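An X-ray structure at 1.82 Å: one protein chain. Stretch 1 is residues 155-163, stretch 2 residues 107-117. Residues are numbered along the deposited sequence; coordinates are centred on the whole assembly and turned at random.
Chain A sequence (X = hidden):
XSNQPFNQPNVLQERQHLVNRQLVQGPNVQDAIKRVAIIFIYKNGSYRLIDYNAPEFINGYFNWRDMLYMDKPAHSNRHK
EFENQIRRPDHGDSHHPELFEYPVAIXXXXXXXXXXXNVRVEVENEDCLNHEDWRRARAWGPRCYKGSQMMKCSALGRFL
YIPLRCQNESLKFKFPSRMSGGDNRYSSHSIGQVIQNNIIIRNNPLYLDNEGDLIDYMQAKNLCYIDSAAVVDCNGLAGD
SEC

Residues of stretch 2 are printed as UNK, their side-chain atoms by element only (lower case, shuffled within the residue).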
ATOM      1  N   ALA A 155     -13.053 -27.581  -2.480  1.00 20.92           N
ATOM      2  CA  ALA A 155     -12.446 -27.329  -1.183  1.00 24.15           C
ATOM      3  C   ALA A 155     -11.412 -26.208  -1.274  1.00 23.45           C
ATOM      4  O   ALA A 155     -11.019 -25.635  -0.256  1.00 23.43           O
ATOM      5  CB  ALA A 155     -11.801 -28.601  -0.659  1.00 21.59           C
ATOM      6  N   LEU A 156     -10.974 -25.893  -2.491  1.00 22.46           N
ATOM      7  CA  LEU A 156      -9.928 -24.889  -2.693  1.00 21.78           C
ATOM      8  C   LEU A 156     -10.449 -23.515  -3.113  1.00 21.54           C
ATOM      9  O   LEU A 156      -9.766 -22.507  -2.915  1.00 20.83           O
ATOM     10  CB  LEU A 156      -8.931 -25.362  -3.754  1.00 23.77           C
ATOM     11  CG  LEU A 156      -7.636 -26.028  -3.292  1.00 31.58           C
ATOM     12  CD1 LEU A 156      -6.677 -26.112  -4.468  1.00 26.53           C
ATOM     13  CD2 LEU A 156      -6.997 -25.264  -2.143  1.00 27.37           C
ATOM     14  N   GLY A 157     -11.639 -23.461  -3.702  1.00 18.55           N
ATOM     15  CA  GLY A 157     -12.089 -22.227  -4.319  1.00 18.09           C
ATOM     16  C   GLY A 157     -13.574 -21.950  -4.244  1.00 20.76           C
ATOM     17  O   GLY A 157     -14.398 -22.860  -4.349  1.00 18.66           O
ATOM     18  N   ARG A 158     -13.908 -20.673  -4.074  1.00 17.46           N
ATOM     19  CA  ARG A 158     -15.293 -20.218  -4.108  1.00 19.29           C
ATOM     20  C   ARG A 158     -15.397 -18.986  -4.999  1.00 18.17           C
ATOM     21  O   ARG A 158     -14.405 -18.293  -5.218  1.00 16.59           O
ATOM     22  CB  ARG A 158     -15.795 -19.913  -2.695  1.00 19.59           C
ATOM     23  CG  ARG A 158     -15.621 -21.078  -1.735  1.00 20.58           C
ATOM     24  CD  ARG A 158     -16.451 -20.912  -0.473  1.00 22.63           C
ATOM     25  NE  ARG A 158     -16.272 -22.041   0.436  1.00 22.08           N
ATOM     26  CZ  ARG A 158     -16.811 -22.126   1.649  1.00 23.36           C
ATOM     27  NH1 ARG A 158     -17.572 -21.144   2.117  1.00 22.46           N
ATOM     28  NH2 ARG A 158     -16.585 -23.198   2.395  1.00 22.92           N
ATOM     29  N   PHE A 159     -16.602 -18.719  -5.496  1.00 17.93           N
ATOM     30  CA  PHE A 159     -16.809 -17.738  -6.555  1.00 18.47           C
ATOM     31  C   PHE A 159     -18.033 -16.880  -6.231  1.00 20.14           C
ATOM     32  O   PHE A 159     -19.095 -17.407  -5.897  1.00 18.95           O
ATOM     33  CB  PHE A 159     -17.004 -18.482  -7.879  1.00 19.77           C
ATOM     34  CG  PHE A 159     -16.958 -17.605  -9.097  1.00 17.78           C
ATOM     35  CD1 PHE A 159     -15.748 -17.198  -9.632  1.00 17.10           C
ATOM     36  CD2 PHE A 159     -18.125 -17.214  -9.724  1.00 18.62           C
ATOM     37  CE1 PHE A 159     -15.707 -16.402 -10.766  1.00 18.31           C
ATOM     38  CE2 PHE A 159     -18.091 -16.421 -10.855  1.00 18.20           C
ATOM     39  CZ  PHE A 159     -16.880 -16.013 -11.376  1.00 18.15           C
ATOM     40  N   LEU A 160     -17.880 -15.561  -6.322  1.00 17.34           N
ATOM     41  CA  LEU A 160     -18.961 -14.642  -5.966  1.00 18.68           C
ATOM     42  C   LEU A 160     -19.306 -13.699  -7.115  1.00 18.36           C
ATOM     43  O   LEU A 160     -18.418 -13.127  -7.748  1.00 17.42           O
ATOM     44  CB  LEU A 160     -18.574 -13.821  -4.734  1.00 16.65           C
ATOM     45  CG  LEU A 160     -19.618 -12.828  -4.220  1.00 18.43           C
ATOM     46  CD1 LEU A 160     -20.797 -13.557  -3.590  1.00 17.67           C
ATOM     47  CD2 LEU A 160     -18.991 -11.874  -3.218  1.00 21.43           C
ATOM     48  N   TYR A 161     -20.601 -13.538  -7.373  1.00 16.54           N
ATOM     49  CA  TYR A 161     -21.080 -12.579  -8.364  1.00 17.50           C
ATOM     50  C   TYR A 161     -21.750 -11.395  -7.674  1.00 19.26           C
ATOM     51  O   TYR A 161     -22.589 -11.572  -6.791  1.00 17.25           O
ATOM     52  CB  TYR A 161     -22.066 -13.243  -9.329  1.00 18.98           C
ATOM     53  CG  TYR A 161     -22.630 -12.298 -10.368  1.00 18.89           C
ATOM     54  CD1 TYR A 161     -23.785 -11.568 -10.116  1.00 20.35           C
ATOM     55  CD2 TYR A 161     -22.003 -12.127 -11.595  1.00 20.22           C
ATOM     56  CE1 TYR A 161     -24.304 -10.703 -11.061  1.00 22.09           C
ATOM     57  CE2 TYR A 161     -22.512 -11.263 -12.544  1.00 19.12           C
ATOM     58  CZ  TYR A 161     -23.660 -10.553 -12.272  1.00 23.33           C
ATOM     59  OH  TYR A 161     -24.170  -9.689 -13.214  1.00 26.58           O
ATOM     60  N   ILE A 162     -21.373 -10.188  -8.079  1.00 17.78           N
ATOM     61  CA  ILE A 162     -21.956  -8.979  -7.514  1.00 20.81           C
ATOM     62  C   ILE A 162     -22.476  -8.075  -8.622  1.00 18.39           C
ATOM     63  O   ILE A 162     -21.693  -7.532  -9.396  1.00 18.73           O
ATOM     64  CB  ILE A 162     -20.922  -8.184  -6.690  1.00 20.06           C
ATOM     65  CG1 ILE A 162     -20.328  -9.062  -5.589  1.00 18.23           C
ATOM     66  CG2 ILE A 162     -21.562  -6.939  -6.097  1.00 18.30           C
ATOM     67  CD1 ILE A 162     -19.287  -8.356  -4.744  1.00 21.48           C
ATOM     68  N   PRO A 163     -23.800  -7.908  -8.706  1.00 18.82           N
ATOM     69  CA  PRO A 163     -24.313  -6.951  -9.687  1.00 21.08           C
ATOM     70  C   PRO A 163     -24.119  -5.520  -9.208  1.00 21.54           C
ATOM     71  O   PRO A 163     -24.332  -5.233  -8.030  1.00 20.66           O
ATOM     72  CB  PRO A 163     -25.802  -7.289  -9.757  1.00 26.81           C
ATOM     73  CG  PRO A 163     -26.121  -7.831  -8.411  1.00 23.49           C
ATOM     74  CD  PRO A 163     -24.884  -8.558  -7.946  1.00 24.21           C
ATOM     75  N   UNK A 107     -17.025 -10.058 -10.393  1.00 16.65           N
ATOM     76  CA  UNK A 107     -16.886 -11.472 -10.085  1.00 17.67           C
ATOM     77  C   UNK A 107     -15.604 -11.664  -9.289  1.00 19.23           C
ATOM     78  O   UNK A 107     -14.552 -11.124  -9.646  1.00 16.50           O
ATOM     79  c   UNK A 107     -16.849 -12.315 -11.358  1.00 18.70           C
ATOM     80  c   UNK A 107     -16.682 -12.643 -14.553  1.00 19.15           C
ATOM     81  s   UNK A 107     -18.065 -13.308 -13.632  1.00 20.80           S
ATOM     82  c   UNK A 107     -18.098 -12.196 -12.215  1.00 20.79           C
ATOM     83  N   UNK A 108     -15.690 -12.427  -8.206  1.00 16.39           N
ATOM     84  CA  UNK A 108     -14.524 -12.673  -7.370  1.00 16.18           C
ATOM     85  C   UNK A 108     -14.249 -14.162  -7.222  1.00 17.86           C
ATOM     86  O   UNK A 108     -15.075 -14.912  -6.696  1.00 17.48           O
ATOM     87  c   UNK A 108     -15.100  -9.838  -4.769  1.00 20.84           C
ATOM     88  c   UNK A 108     -13.424 -12.285  -5.148  1.00 15.19           C
ATOM     89  c   UNK A 108     -14.681 -12.048  -5.975  1.00 16.32           C
ATOM     90  c   UNK A 108     -14.959 -10.547  -6.098  1.00 18.33           C
ATOM     91  N   UNK A 109     -13.083 -14.576  -7.704  1.00 15.44           N
ATOM     92  CA  UNK A 109     -12.624 -15.947  -7.558  1.00 15.98           C
ATOM     93  C   UNK A 109     -11.582 -16.002  -6.448  1.00 16.94           C
ATOM     94  O   UNK A 109     -10.467 -15.512  -6.612  1.00 15.65           O
ATOM     95  c   UNK A 109     -12.020 -16.440  -8.873  1.00 16.48           C
ATOM     96  o   UNK A 109     -11.418 -17.711  -8.713  1.00 15.52           O
ATOM     97  N   UNK A 110     -11.956 -16.588  -5.316  1.00 16.35           N
ATOM     98  CA  UNK A 110     -11.051 -16.692  -4.175  1.00 16.80           C
ATOM     99  C   UNK A 110     -10.564 -18.126  -4.025  1.00 17.13           C
ATOM    100  O   UNK A 110     -11.365 -19.057  -3.949  1.00 16.21           O
ATOM    101  c   UNK A 110     -11.746 -16.231  -2.907  1.00 19.07           C
ATOM    102  N   UNK A 111      -9.248 -18.301  -3.979  1.00 15.61           N
ATOM    103  CA  UNK A 111      -8.664 -19.636  -4.009  1.00 15.79           C
ATOM    104  C   UNK A 111      -7.560 -19.833  -2.981  1.00 16.10           C
ATOM    105  O   UNK A 111      -6.717 -18.957  -2.783  1.00 14.71           O
ATOM    106  n   UNK A 111      -9.208 -18.392  -6.910  1.00 17.47           N
ATOM    107  o   UNK A 111      -9.805 -20.558  -6.956  1.00 18.17           O
ATOM    108  c   UNK A 111      -8.107 -19.926  -5.399  1.00 17.31           C
ATOM    109  c   UNK A 111      -9.114 -19.651  -6.492  1.00 18.31           C
ATOM    110  N   UNK A 112      -7.571 -20.996  -2.337  1.00 15.45           N
ATOM    111  CA  UNK A 112      -6.537 -21.356  -1.388  1.00 16.15           C
ATOM    112  C   UNK A 112      -7.086 -21.741  -0.027  1.00 17.64           C
ATOM    113  O   UNK A 112      -8.297 -21.876   0.165  1.00 14.64           O
ATOM    114  N   UNK A 113      -6.171 -21.915   0.918  1.00 15.63           N
ATOM    115  CA  UNK A 113      -6.506 -22.289   2.282  1.00 17.64           C
ATOM    116  C   UNK A 113      -7.046 -21.082   3.043  1.00 19.75           C
ATOM    117  O   UNK A 113      -6.346 -20.488   3.864  1.00 15.79           O
ATOM    118  o   UNK A 113      -6.635 -23.807   4.658  1.00 17.59           O
ATOM    119  c   UNK A 113      -5.527 -23.361   4.353  1.00 18.44           C
ATOM    120  c   UNK A 113      -5.255 -22.838   2.967  1.00 16.89           C
ATOM    121  n   UNK A 113      -4.508 -23.324   5.205  1.00 18.06           N
ATOM    122  N   UNK A 114      -8.298 -20.730   2.760  1.00 17.98           N
ATOM    123  CA  UNK A 114      -8.897 -19.500   3.264  1.00 18.16           C
ATOM    124  C   UNK A 114      -9.911 -19.765   4.377  1.00 18.78           C
ATOM    125  O   UNK A 114     -10.728 -20.683   4.284  1.00 16.87           O
ATOM    126  c   UNK A 114      -9.591 -18.737   2.114  1.00 19.95           C
ATOM    127  c   UNK A 114     -10.406 -17.568   2.652  1.00 18.36           C
ATOM    128  c   UNK A 114      -8.540 -18.251   1.112  1.00 15.62           C
ATOM    129  c   UNK A 114      -9.111 -17.781  -0.209  1.00 16.26           C
ATOM    130  N   UNK A 115      -9.847 -18.956   5.431  1.00 18.45           N
ATOM    131  CA  UNK A 115     -10.811 -19.043   6.522  1.00 19.99           C
ATOM    132  C   UNK A 115     -12.112 -18.384   6.085  1.00 20.29           C
ATOM    133  O   UNK A 115     -12.321 -17.189   6.302  1.00 17.61           O
ATOM    134  s   UNK A 115     -11.353 -18.508   9.222  1.00 21.24           S
ATOM    135  c   UNK A 115     -10.273 -18.353   7.777  1.00 22.04           C
ATOM    136  N   UNK A 116     -12.984 -19.174   5.469  1.00 19.69           N
ATOM    137  CA  UNK A 116     -14.187 -18.648   4.842  1.00 20.70           C
ATOM    138  C   UNK A 116     -15.086 -17.937   5.844  1.00 19.41           C
ATOM    139  O   UNK A 116     -15.779 -16.982   5.498  1.00 18.15           O
ATOM    140  c   UNK A 116     -13.972 -18.525   1.254  1.00 18.79           C
ATOM    141  c   UNK A 116     -13.722 -19.777   1.829  1.00 18.82           C
ATOM    142  c   UNK A 116     -12.395 -20.426  -0.136  1.00 18.85           C
ATOM    143  c   UNK A 116     -13.547 -21.641   3.057  1.00 21.41           C
ATOM    144  c   UNK A 116     -14.109 -20.397   3.059  1.00 20.17           C
ATOM    145  n   UNK A 116     -12.841 -21.835   1.893  1.00 19.82           N
ATOM    146  c   UNK A 116     -13.431 -18.244   0.010  1.00 18.93           C
ATOM    147  c   UNK A 116     -12.932 -20.704   1.123  1.00 18.87           C
ATOM    148  c   UNK A 116     -14.934 -19.782   4.138  1.00 20.81           C
ATOM    149  c   UNK A 116     -12.654 -19.193  -0.674  1.00 19.99           C
ATOM    150  N   UNK A 117     -15.059 -18.400   7.088  1.00 19.68           N
ATOM    151  CA  UNK A 117     -15.807 -17.766   8.166  1.00 21.43           C
ATOM    152  C   UNK A 117     -15.411 -16.299   8.354  1.00 20.46           C
ATOM    153  O   UNK A 117     -16.239 -15.467   8.727  1.00 19.77           O
ATOM    154  o   UNK A 117     -14.914 -19.652  11.855  1.00 25.72           O
ATOM    155  c   UNK A 117     -15.431 -18.521  11.983  1.00 26.03           C
ATOM    156  c   UNK A 117     -15.730 -17.714  10.732  1.00 25.86           C
ATOM    157  c   UNK A 117     -15.582 -18.539   9.468  1.00 27.72           C
ATOM    158  o   UNK A 117     -15.707 -18.021  13.094  1.00 23.60           O
TER
HETATM  159  O   HOH W   1     -10.435 -23.502   1.173  1.00 19.99           O

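Position 107 carries three carbons and one sulfur in an unbranched chain, with the sulfur bonded to a terminal carbon. Its CB lies 3.7 Å from Phe 159 CZ, and its second side-chain carbon approaches Tyr 161 CD2. A thioether of this length is methionine. With Met 107 named, its CG is 4.0 Å from Tyr 161 CD2, and its SD sits at the edge of the Phe 159 ring, 5.0 Å from the centroid.

Position 108 has four carbons, forked at the first, one arm two carbons long. Its CB points to the same sheet face as that of Leu 160, the two CB atoms being 4.5 Å apart. The fork with unequal arms is isoleucine, and Ile 108 CD1 reaches to 4.4 Å from Ile 162 CD1. The backbone pairs in both directions, Ile 108 N to Leu 160 O and Leu 160 N to Ile 108 O, each at 2.9 Å.

Position 109 shows one carbon and then one oxygen. Its CB lies 3.9 Å from Phe 159 CD1, at the ring edge and near the ring plane. The residue is serine.

At position 110 the side chain is a single carbon, CB, and the backbone N lies 3.0 Å from Arg 158 O. The residue is alanine. Its contribution is mainly backbone: Ala 110 N to Arg 158 O and Arg 158 N to Ala 110 O are both hydrogen bonds of 3.0 Å.

Position 111 has two carbons, the second carrying two further atoms, one oxygen and one nitrogen. The side-chain oxygen lies 3.9 Å from Gly 157 CA. The end is an amide and the residue asparagine. Asn 111 ND2 donates to Ser 109 OG at 2.9 Å along the same face. An ideal CB on Gly 157 would stand 2.8 Å from Asn 111 OD1, a clash.

Position 112 has no side-chain atoms, and its backbone N lies 2.7 Å from Leu 156 O. It is glycine. Its phi/psi of 125/-172° would jam a CB against the preceding carbonyl oxygen. Gly 112 N donates the hydrogen bond to Leu 156 O.

Position 113 again bears a two-carbon chain ending in one oxygen and one nitrogen, pointing away from stretch 1, hence asparagine. Position 114 repeats the four-carbon fork with one longer arm and makes no contact; it is isoleucine. Position 115, one carbon and one sulfur, is out of reach and is cysteine.

Position 116 has one carbon leading to fused five- and six-membered rings holding eight carbons and one nitrogen. The Arg 158 guanidinium lies flat on them, planes at 5°. This is the indole of tryptophan, with Arg 158 CZ 3.6 Å from the centroid of the five-membered ring of Trp 116. Water 1 accepts from Trp 116 NE1 at 3.0 Å.

Position 117 has three carbons, the third carrying two oxygens, and points away: glutamate.

The contact is therefore an antiparallel strand pair, its axes at 166°, extended by the Gly 112 bond. Met 107 and Ser 109 pack beside Phe 159 on one face; Ile 108 meets Leu 160 on the other. Beyond the strand, Trp 116 returns to offer its indole to Arg 158, combining cation-pi attraction with flat stacking.

Stretch 2 107-117: MISANGNICWE
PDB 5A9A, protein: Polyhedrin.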